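Local coordinates for amidohydrolase (Pseudomonas aeruginosa, PDB 2I5G), which probably acts as a metal-dependent dipeptidase of the membrane dipeptidase (peptidase M19) family, at residues G46-I54 with A97-F108. The protein carries 2 engineered substitutions. Sequence-based numbering, arbitrary orientation.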
ATOM      1  N   GLY A  46     -11.295   1.475   3.382  1.00 23.98           N
ATOM      2  CA  GLY A  46     -10.519   2.673   3.114  1.00 22.74           C
ATOM      3  C   GLY A  46     -11.071   3.825   3.934  1.00 22.93           C
ATOM      4  O   GLY A  46     -11.810   3.595   4.892  1.00 24.49           O
ATOM      5  N   PHE A  47     -10.736   5.059   3.559  1.00 16.45           N
ATOM      6  CA  PHE A  47     -11.204   6.241   4.291  1.00 15.75           C
ATOM      7  C   PHE A  47     -12.725   6.334   4.454  1.00 14.70           C
ATOM      8  O   PHE A  47     -13.259   6.049   5.525  1.00 15.78           O
ATOM      9  CB  PHE A  47     -10.698   7.526   3.622  1.00 13.70           C
ATOM     10  CG  PHE A  47     -11.159   8.785   4.307  1.00 11.90           C
ATOM     11  CD1 PHE A  47     -10.675   9.127   5.567  1.00 11.70           C
ATOM     12  CD2 PHE A  47     -12.104   9.612   3.709  1.00 10.75           C
ATOM     13  CE1 PHE A  47     -11.126  10.270   6.223  1.00 10.07           C
ATOM     14  CE2 PHE A  47     -12.562  10.756   4.355  1.00 10.29           C
ATOM     15  CZ  PHE A  47     -12.071  11.085   5.617  1.00 11.49           C
ATOM     16  N   GLN A  48     -13.420   6.735   3.395  1.00  6.66           N
ATOM     17  CA  GLN A  48     -14.870   6.881   3.461  1.00  7.95           C
ATOM     18  C   GLN A  48     -15.628   5.670   4.007  1.00  8.05           C
ATOM     19  O   GLN A  48     -16.592   5.833   4.752  1.00  9.22           O
ATOM     20  CB  GLN A  48     -15.438   7.279   2.088  1.00  7.64           C
ATOM     21  CG  GLN A  48     -16.937   7.621   2.104  1.00  7.59           C
ATOM     22  CD  GLN A  48     -17.330   8.654   1.054  1.00  6.49           C
ATOM     23  OE1 GLN A  48     -16.507   9.074   0.252  1.00  7.48           O
ATOM     24  NE2 GLN A  48     -18.591   9.065   1.062  1.00  4.61           N
ATOM     25  N   ALA A  49     -15.217   4.459   3.654  1.00 15.23           N
ATOM     26  CA  ALA A  49     -15.930   3.293   4.171  1.00 16.12           C
ATOM     27  C   ALA A  49     -15.739   3.218   5.686  1.00 16.23           C
ATOM     28  O   ALA A  49     -16.639   2.796   6.407  1.00 17.16           O
ATOM     29  CB  ALA A  49     -15.437   2.001   3.494  1.00  4.06           C
ATOM     30  N   THR A  50     -14.568   3.634   6.164  1.00 10.67           N
ATOM     31  CA  THR A  50     -14.298   3.624   7.598  1.00  9.70           C
ATOM     32  C   THR A  50     -15.158   4.696   8.267  1.00  9.79           C
ATOM     33  O   THR A  50     -15.741   4.470   9.332  1.00  9.66           O
ATOM     34  CB  THR A  50     -12.795   3.894   7.899  1.00 13.47           C
ATOM     35  OG1 THR A  50     -12.009   2.775   7.457  1.00 10.08           O
ATOM     36  CG2 THR A  50     -12.572   4.115   9.393  1.00 10.90           C
ATOM     37  N   VAL A  51     -15.231   5.865   7.635  1.00  9.66           N
ATOM     38  CA  VAL A  51     -16.035   6.966   8.154  1.00  9.18           C
ATOM     39  C   VAL A  51     -17.477   6.487   8.313  1.00  9.35           C
ATOM     40  O   VAL A  51     -18.149   6.815   9.288  1.00 10.06           O
ATOM     41  CB  VAL A  51     -15.999   8.185   7.192  1.00  4.00           C
ATOM     42  CG1 VAL A  51     -16.989   9.247   7.635  1.00  1.14           C
ATOM     43  CG2 VAL A  51     -14.597   8.762   7.151  1.00  3.94           C
ATOM     44  N   ASN A  52     -17.945   5.698   7.355  1.00  6.02           N
ATOM     45  CA  ASN A  52     -19.307   5.179   7.401  1.00  8.05           C
ATOM     46  C   ASN A  52     -19.545   4.308   8.627  1.00  7.38           C
ATOM     47  O   ASN A  52     -20.607   4.378   9.260  1.00  6.10           O
ATOM     48  CB  ASN A  52     -19.609   4.379   6.137  1.00 17.90           C
ATOM     49  CG  ASN A  52     -19.853   5.264   4.935  1.00 21.35           C
ATOM     50  OD1 ASN A  52     -19.903   4.788   3.800  1.00 24.96           O
ATOM     51  ND2 ASN A  52     -20.017   6.560   5.177  1.00 21.21           N
ATOM     52  N   ASN A  53     -18.559   3.480   8.955  1.00  4.37           N
ATOM     53  CA  ASN A  53     -18.671   2.607  10.109  1.00  4.46           C
ATOM     54  C   ASN A  53     -18.765   3.449  11.373  1.00  5.45           C
ATOM     55  O   ASN A  53     -19.448   3.080  12.328  1.00  5.54           O
ATOM     56  CB  ASN A  53     -17.460   1.680  10.203  1.00  8.41           C
ATOM     57  CG  ASN A  53     -17.421   0.658   9.087  1.00 10.11           C
ATOM     58  OD1 ASN A  53     -18.459   0.271   8.557  1.00 12.14           O
ATOM     59  ND2 ASN A  53     -16.222   0.198   8.740  1.00  9.60           N
ATOM     60  N   ILE A  54     -18.073   4.584  11.372  1.00  7.93           N
ATOM     61  CA  ILE A  54     -18.081   5.469  12.522  1.00  8.38           C
ATOM     62  C   ILE A  54     -19.449   6.140  12.649  1.00 10.33           C
ATOM     63  O   ILE A  54     -19.980   6.299  13.756  1.00  9.20           O
ATOM     64  CB  ILE A  54     -16.952   6.523  12.404  1.00 13.03           C
ATOM     65  CG1 ILE A  54     -15.596   5.817  12.490  1.00 12.07           C
ATOM     66  CG2 ILE A  54     -17.081   7.571  13.499  1.00 12.24           C
ATOM     67  CD1 ILE A  54     -14.400   6.747  12.464  1.00 10.81           C
ATOM     68  N   ALA A  97      -7.062   2.876   6.461  1.00 20.75           N
ATOM     69  CA  ALA A  97      -8.124   3.878   6.501  1.00 18.94           C
ATOM     70  C   ALA A  97      -7.562   5.278   6.255  1.00 19.00           C
ATOM     71  O   ALA A  97      -8.283   6.168   5.796  1.00 20.80           O
ATOM     72  CB  ALA A  97      -8.822   3.833   7.837  1.00 15.52           C
ATOM     73  N   PHE A  98      -6.281   5.473   6.571  1.00  9.99           N
ATOM     74  CA  PHE A  98      -5.623   6.761   6.352  1.00  8.41           C
ATOM     75  C   PHE A  98      -5.291   6.917   4.872  1.00 10.00           C
ATOM     76  O   PHE A  98      -4.924   8.006   4.422  1.00 11.18           O
ATOM     77  CB  PHE A  98      -4.296   6.860   7.111  1.00  6.68           C
ATOM     78  CG  PHE A  98      -4.415   6.727   8.596  1.00  3.60           C
ATOM     79  CD1 PHE A  98      -5.416   7.389   9.297  1.00  1.70           C
ATOM     80  CD2 PHE A  98      -3.472   5.983   9.307  1.00  1.98           C
ATOM     81  CE1 PHE A  98      -5.473   7.317  10.684  1.00  2.16           C
ATOM     82  CE2 PHE A  98      -3.517   5.902  10.693  1.00  1.70           C
ATOM     83  CZ  PHE A  98      -4.517   6.569  11.383  1.00  5.34           C
ATOM     84  N   GLU A  99      -5.403   5.826   4.120  1.00  8.98           N
ATOM     85  CA  GLU A  99      -5.069   5.845   2.702  1.00 10.87           C
ATOM     86  C   GLU A  99      -3.662   6.442   2.521  1.00  9.38           C
ATOM     87  O   GLU A  99      -2.704   5.950   3.128  1.00  7.95           O
ATOM     88  CB  GLU A  99      -6.132   6.623   1.916  1.00 19.60           C
ATOM     89  CG  GLU A  99      -7.463   5.862   1.838  1.00 26.89           C
ATOM     90  CD  GLU A  99      -8.532   6.540   0.978  1.00 31.06           C
ATOM     91  OE1 GLU A  99      -9.626   5.945   0.831  1.00 33.07           O
ATOM     92  OE2 GLU A  99      -8.289   7.654   0.455  1.00 31.26           O
ATOM     93  N   ASP A 100      -3.516   7.486   1.709  1.00 10.65           N
ATOM     94  CA  ASP A 100      -2.194   8.080   1.510  1.00 10.01           C
ATOM     95  C   ASP A 100      -2.111   9.486   2.078  1.00  9.78           C
ATOM     96  O   ASP A 100      -1.218  10.259   1.741  1.00  9.75           O
ATOM     97  CB  ASP A 100      -1.839   8.116   0.029  1.00 11.49           C
ATOM     98  CG  ASP A 100      -2.794   8.964  -0.773  1.00 13.14           C
ATOM     99  OD1 ASP A 100      -2.470   9.284  -1.937  1.00 13.68           O
ATOM    100  OD2 ASP A 100      -3.874   9.301  -0.241  1.00 15.46           O
ATOM    101  N   GLN A 101      -3.042   9.815   2.958  1.00  8.46           N
ATOM    102  CA  GLN A 101      -3.064  11.132   3.559  1.00  7.93           C
ATOM    103  C   GLN A 101      -2.628  11.073   5.010  1.00  8.11           C
ATOM    104  O   GLN A 101      -3.186  10.309   5.792  1.00  9.60           O
ATOM    105  CB  GLN A 101      -4.474  11.704   3.463  1.00 11.11           C
ATOM    106  CG  GLN A 101      -5.017  11.682   2.056  1.00  8.42           C
ATOM    107  CD  GLN A 101      -4.122  12.430   1.101  1.00  9.88           C
ATOM    108  OE1 GLN A 101      -3.867  13.623   1.274  1.00 11.93           O
ATOM    109  NE2 GLN A 101      -3.632  11.735   0.087  1.00  9.81           N
ATOM    110  N   ILE A 102      -1.634  11.880   5.362  1.00  6.33           N
ATOM    111  CA  ILE A 102      -1.134  11.936   6.731  1.00  7.73           C
ATOM    112  C   ILE A 102      -2.083  12.844   7.505  1.00  7.34           C
ATOM    113  O   ILE A 102      -2.076  12.880   8.739  1.00  7.25           O
ATOM    114  CB  ILE A 102       0.305  12.522   6.787  1.00 15.76           C
ATOM    115  CG1 ILE A 102       1.253  11.662   5.943  1.00 16.81           C
ATOM    116  CG2 ILE A 102       0.808  12.561   8.231  1.00 15.48           C
ATOM    117  CD1 ILE A 102       2.678  12.205   5.869  1.00 17.02           C
ATOM    118  N   GLY A 103      -2.911  13.567   6.755  1.00 10.83           N
ATOM    119  CA  GLY A 103      -3.870  14.475   7.355  1.00  9.65           C
ATOM    120  C   GLY A 103      -5.054  13.753   7.967  1.00 10.56           C
ATOM    121  O   GLY A 103      -5.754  14.320   8.809  1.00 11.15           O
ATOM    122  N   TYR A 104      -5.280  12.506   7.562  1.00 10.75           N
ATOM    123  CA  TYR A 104      -6.402  11.742   8.092  1.00 12.51           C
ATOM    124  C   TYR A 104      -6.144  11.249   9.504  1.00 12.71           C
ATOM    125  O   TYR A 104      -7.082  10.880  10.213  1.00 14.32           O
ATOM    126  CB  TYR A 104      -6.732  10.542   7.197  1.00 11.63           C
ATOM    127  CG  TYR A 104      -7.311  10.900   5.845  1.00 13.38           C
ATOM    128  CD1 TYR A 104      -7.550   9.918   4.887  1.00 12.97           C
ATOM    129  CD2 TYR A 104      -7.599  12.223   5.513  1.00 13.59           C
ATOM    130  CE1 TYR A 104      -8.055  10.243   3.631  1.00 12.03           C
ATOM    131  CE2 TYR A 104      -8.105  12.557   4.260  1.00 12.69           C
ATOM    132  CZ  TYR A 104      -8.328  11.563   3.327  1.00 11.92           C
ATOM    133  OH  TYR A 104      -8.812  11.898   2.085  1.00 12.08           O
ATOM    134  N   VAL A 105      -4.882  11.222   9.920  1.00  9.13           N
ATOM    135  CA  VAL A 105      -4.593  10.772  11.273  1.00  8.46           C
ATOM    136  C   VAL A 105      -5.281  11.724  12.247  1.00  9.19           C
ATOM    137  O   VAL A 105      -5.915  11.293  13.203  1.00 10.11           O
ATOM    138  CB  VAL A 105      -3.074  10.741  11.567  1.00  2.95           C
ATOM    139  CG1 VAL A 105      -2.845  10.411  13.039  1.00  1.14           C
ATOM    140  CG2 VAL A 105      -2.389   9.703  10.678  1.00  1.14           C
ATOM    141  N   GLU A 106      -5.175  13.019  11.995  1.00 13.40           N
ATOM    142  CA  GLU A 106      -5.807  14.003  12.863  1.00 15.87           C
ATOM    143  C   GLU A 106      -7.332  14.014  12.702  1.00 16.03           C
ATOM    144  O   GLU A 106      -8.061  14.291  13.656  1.00 17.88           O
ATOM    145  CB  GLU A 106      -5.239  15.388  12.563  1.00 33.99           C
ATOM    146  CG  GLU A 106      -5.895  16.526  13.315  1.00 40.41           C
ATOM    147  CD  GLU A 106      -5.165  17.836  13.106  1.00 44.17           C
ATOM    148  OE1 GLU A 106      -4.935  18.212  11.933  1.00 46.42           O
ATOM    149  OE2 GLU A 106      -4.818  18.489  14.113  1.00 45.45           O
ATOM    150  N   VAL A 107      -7.808  13.714  11.496  1.00 14.47           N
ATOM    151  CA  VAL A 107      -9.239  13.691  11.203  1.00 12.45           C
ATOM    152  C   VAL A 107      -9.954  12.612  12.002  1.00 12.40           C
ATOM    153  O   VAL A 107     -10.991  12.866  12.619  1.00 13.00           O
ATOM    154  CB  VAL A 107      -9.517  13.415   9.700  1.00  9.06           C
ATOM    155  CG1 VAL A 107     -11.017  13.291   9.467  1.00  5.97           C
ATOM    156  CG2 VAL A 107      -8.942  14.527   8.839  1.00  6.05           C
ATOM    157  N   PHE A 108      -9.406  11.402  11.981  1.00 10.67           N
ATOM    158  CA  PHE A 108     -10.030  10.296  12.700  1.00 10.17           C
ATOM    159  C   PHE A 108      -9.952  10.503  14.197  1.00 10.43           C
ATOM    160  O   PHE A 108     -10.875  10.146  14.933  1.00 10.68           O
ATOM    161  CB  PHE A 108      -9.385   8.968  12.299  1.00  5.75           C
ATOM    162  CG  PHE A 108      -9.870   8.445  10.978  1.00  4.12           C
ATOM    163  CD1 PHE A 108     -11.226   8.183  10.780  1.00  4.39           C
ATOM    164  CD2 PHE A 108      -8.982   8.221   9.931  1.00  1.66           C
ATOM    165  CE1 PHE A 108     -11.690   7.704   9.556  1.00  3.49           C
ATOM    166  CE2 PHE A 108      -9.433   7.744   8.701  1.00  1.14           C
ATOM    167  CZ  PHE A 108     -10.792   7.484   8.513  1.00  1.70           C
TER
HETATM  168  O   HOH W   1     -12.112   6.350   1.016  1.00  6.60           O
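F47 and Y104 stack face to face, with ring centroids 4.0 Å apart and planes at 27°. CZ of Y104 lies over the centre of the F47 ring, while CD1 of F47 sits off-centre above the Y104 ring. The other face of F47 is covered near its rim by CG2 of V51, one helical turn on. F47 has CG anti to its backbone N (chi1 179°), which carries the ring out between V51 and Y104. Q101 CB backs the far face of Y104. F108 joins the aromatic cluster obliquely, its plane at 58° to that of F47. Its ring fits as a knob among F47, T50, V51 and I54. CE1 of F108 lies 3.7 Å from T50 CG2.

The start of helix 47-63 is held by polar groups. F47 N donates to OE1 of E99 over 3.1 Å, meeting the oxygen from above the carboxylate plane. The helix N-terminus would probably stabilise a negative charge on E99. A water links OE1 of E99 to Q48 N. A97 O lies in the plane of the F47 ring, at its edge, and makes a CA-H...O contact with F47 CA at 3.3 Å. G46 is the N-cap, and its O accepts from T50 N and, over 2.7 Å, from T50 OG1, on opposite faces of its plane. A97 CB packs against that hydroxyl.

E99 lies in a type II' turn from F98 to Q101, which precedes helix 103-110. The two helix segments run nearly parallel, with axes 12.4 Å apart at closest approach. This fits neighbouring outer helices of the family's TIM barrel. Inward, T50 and A97 touch F92 of strand 86-92, F108 meets F92 edge to face, and I54 and F108 reach V113 of strand 113-117.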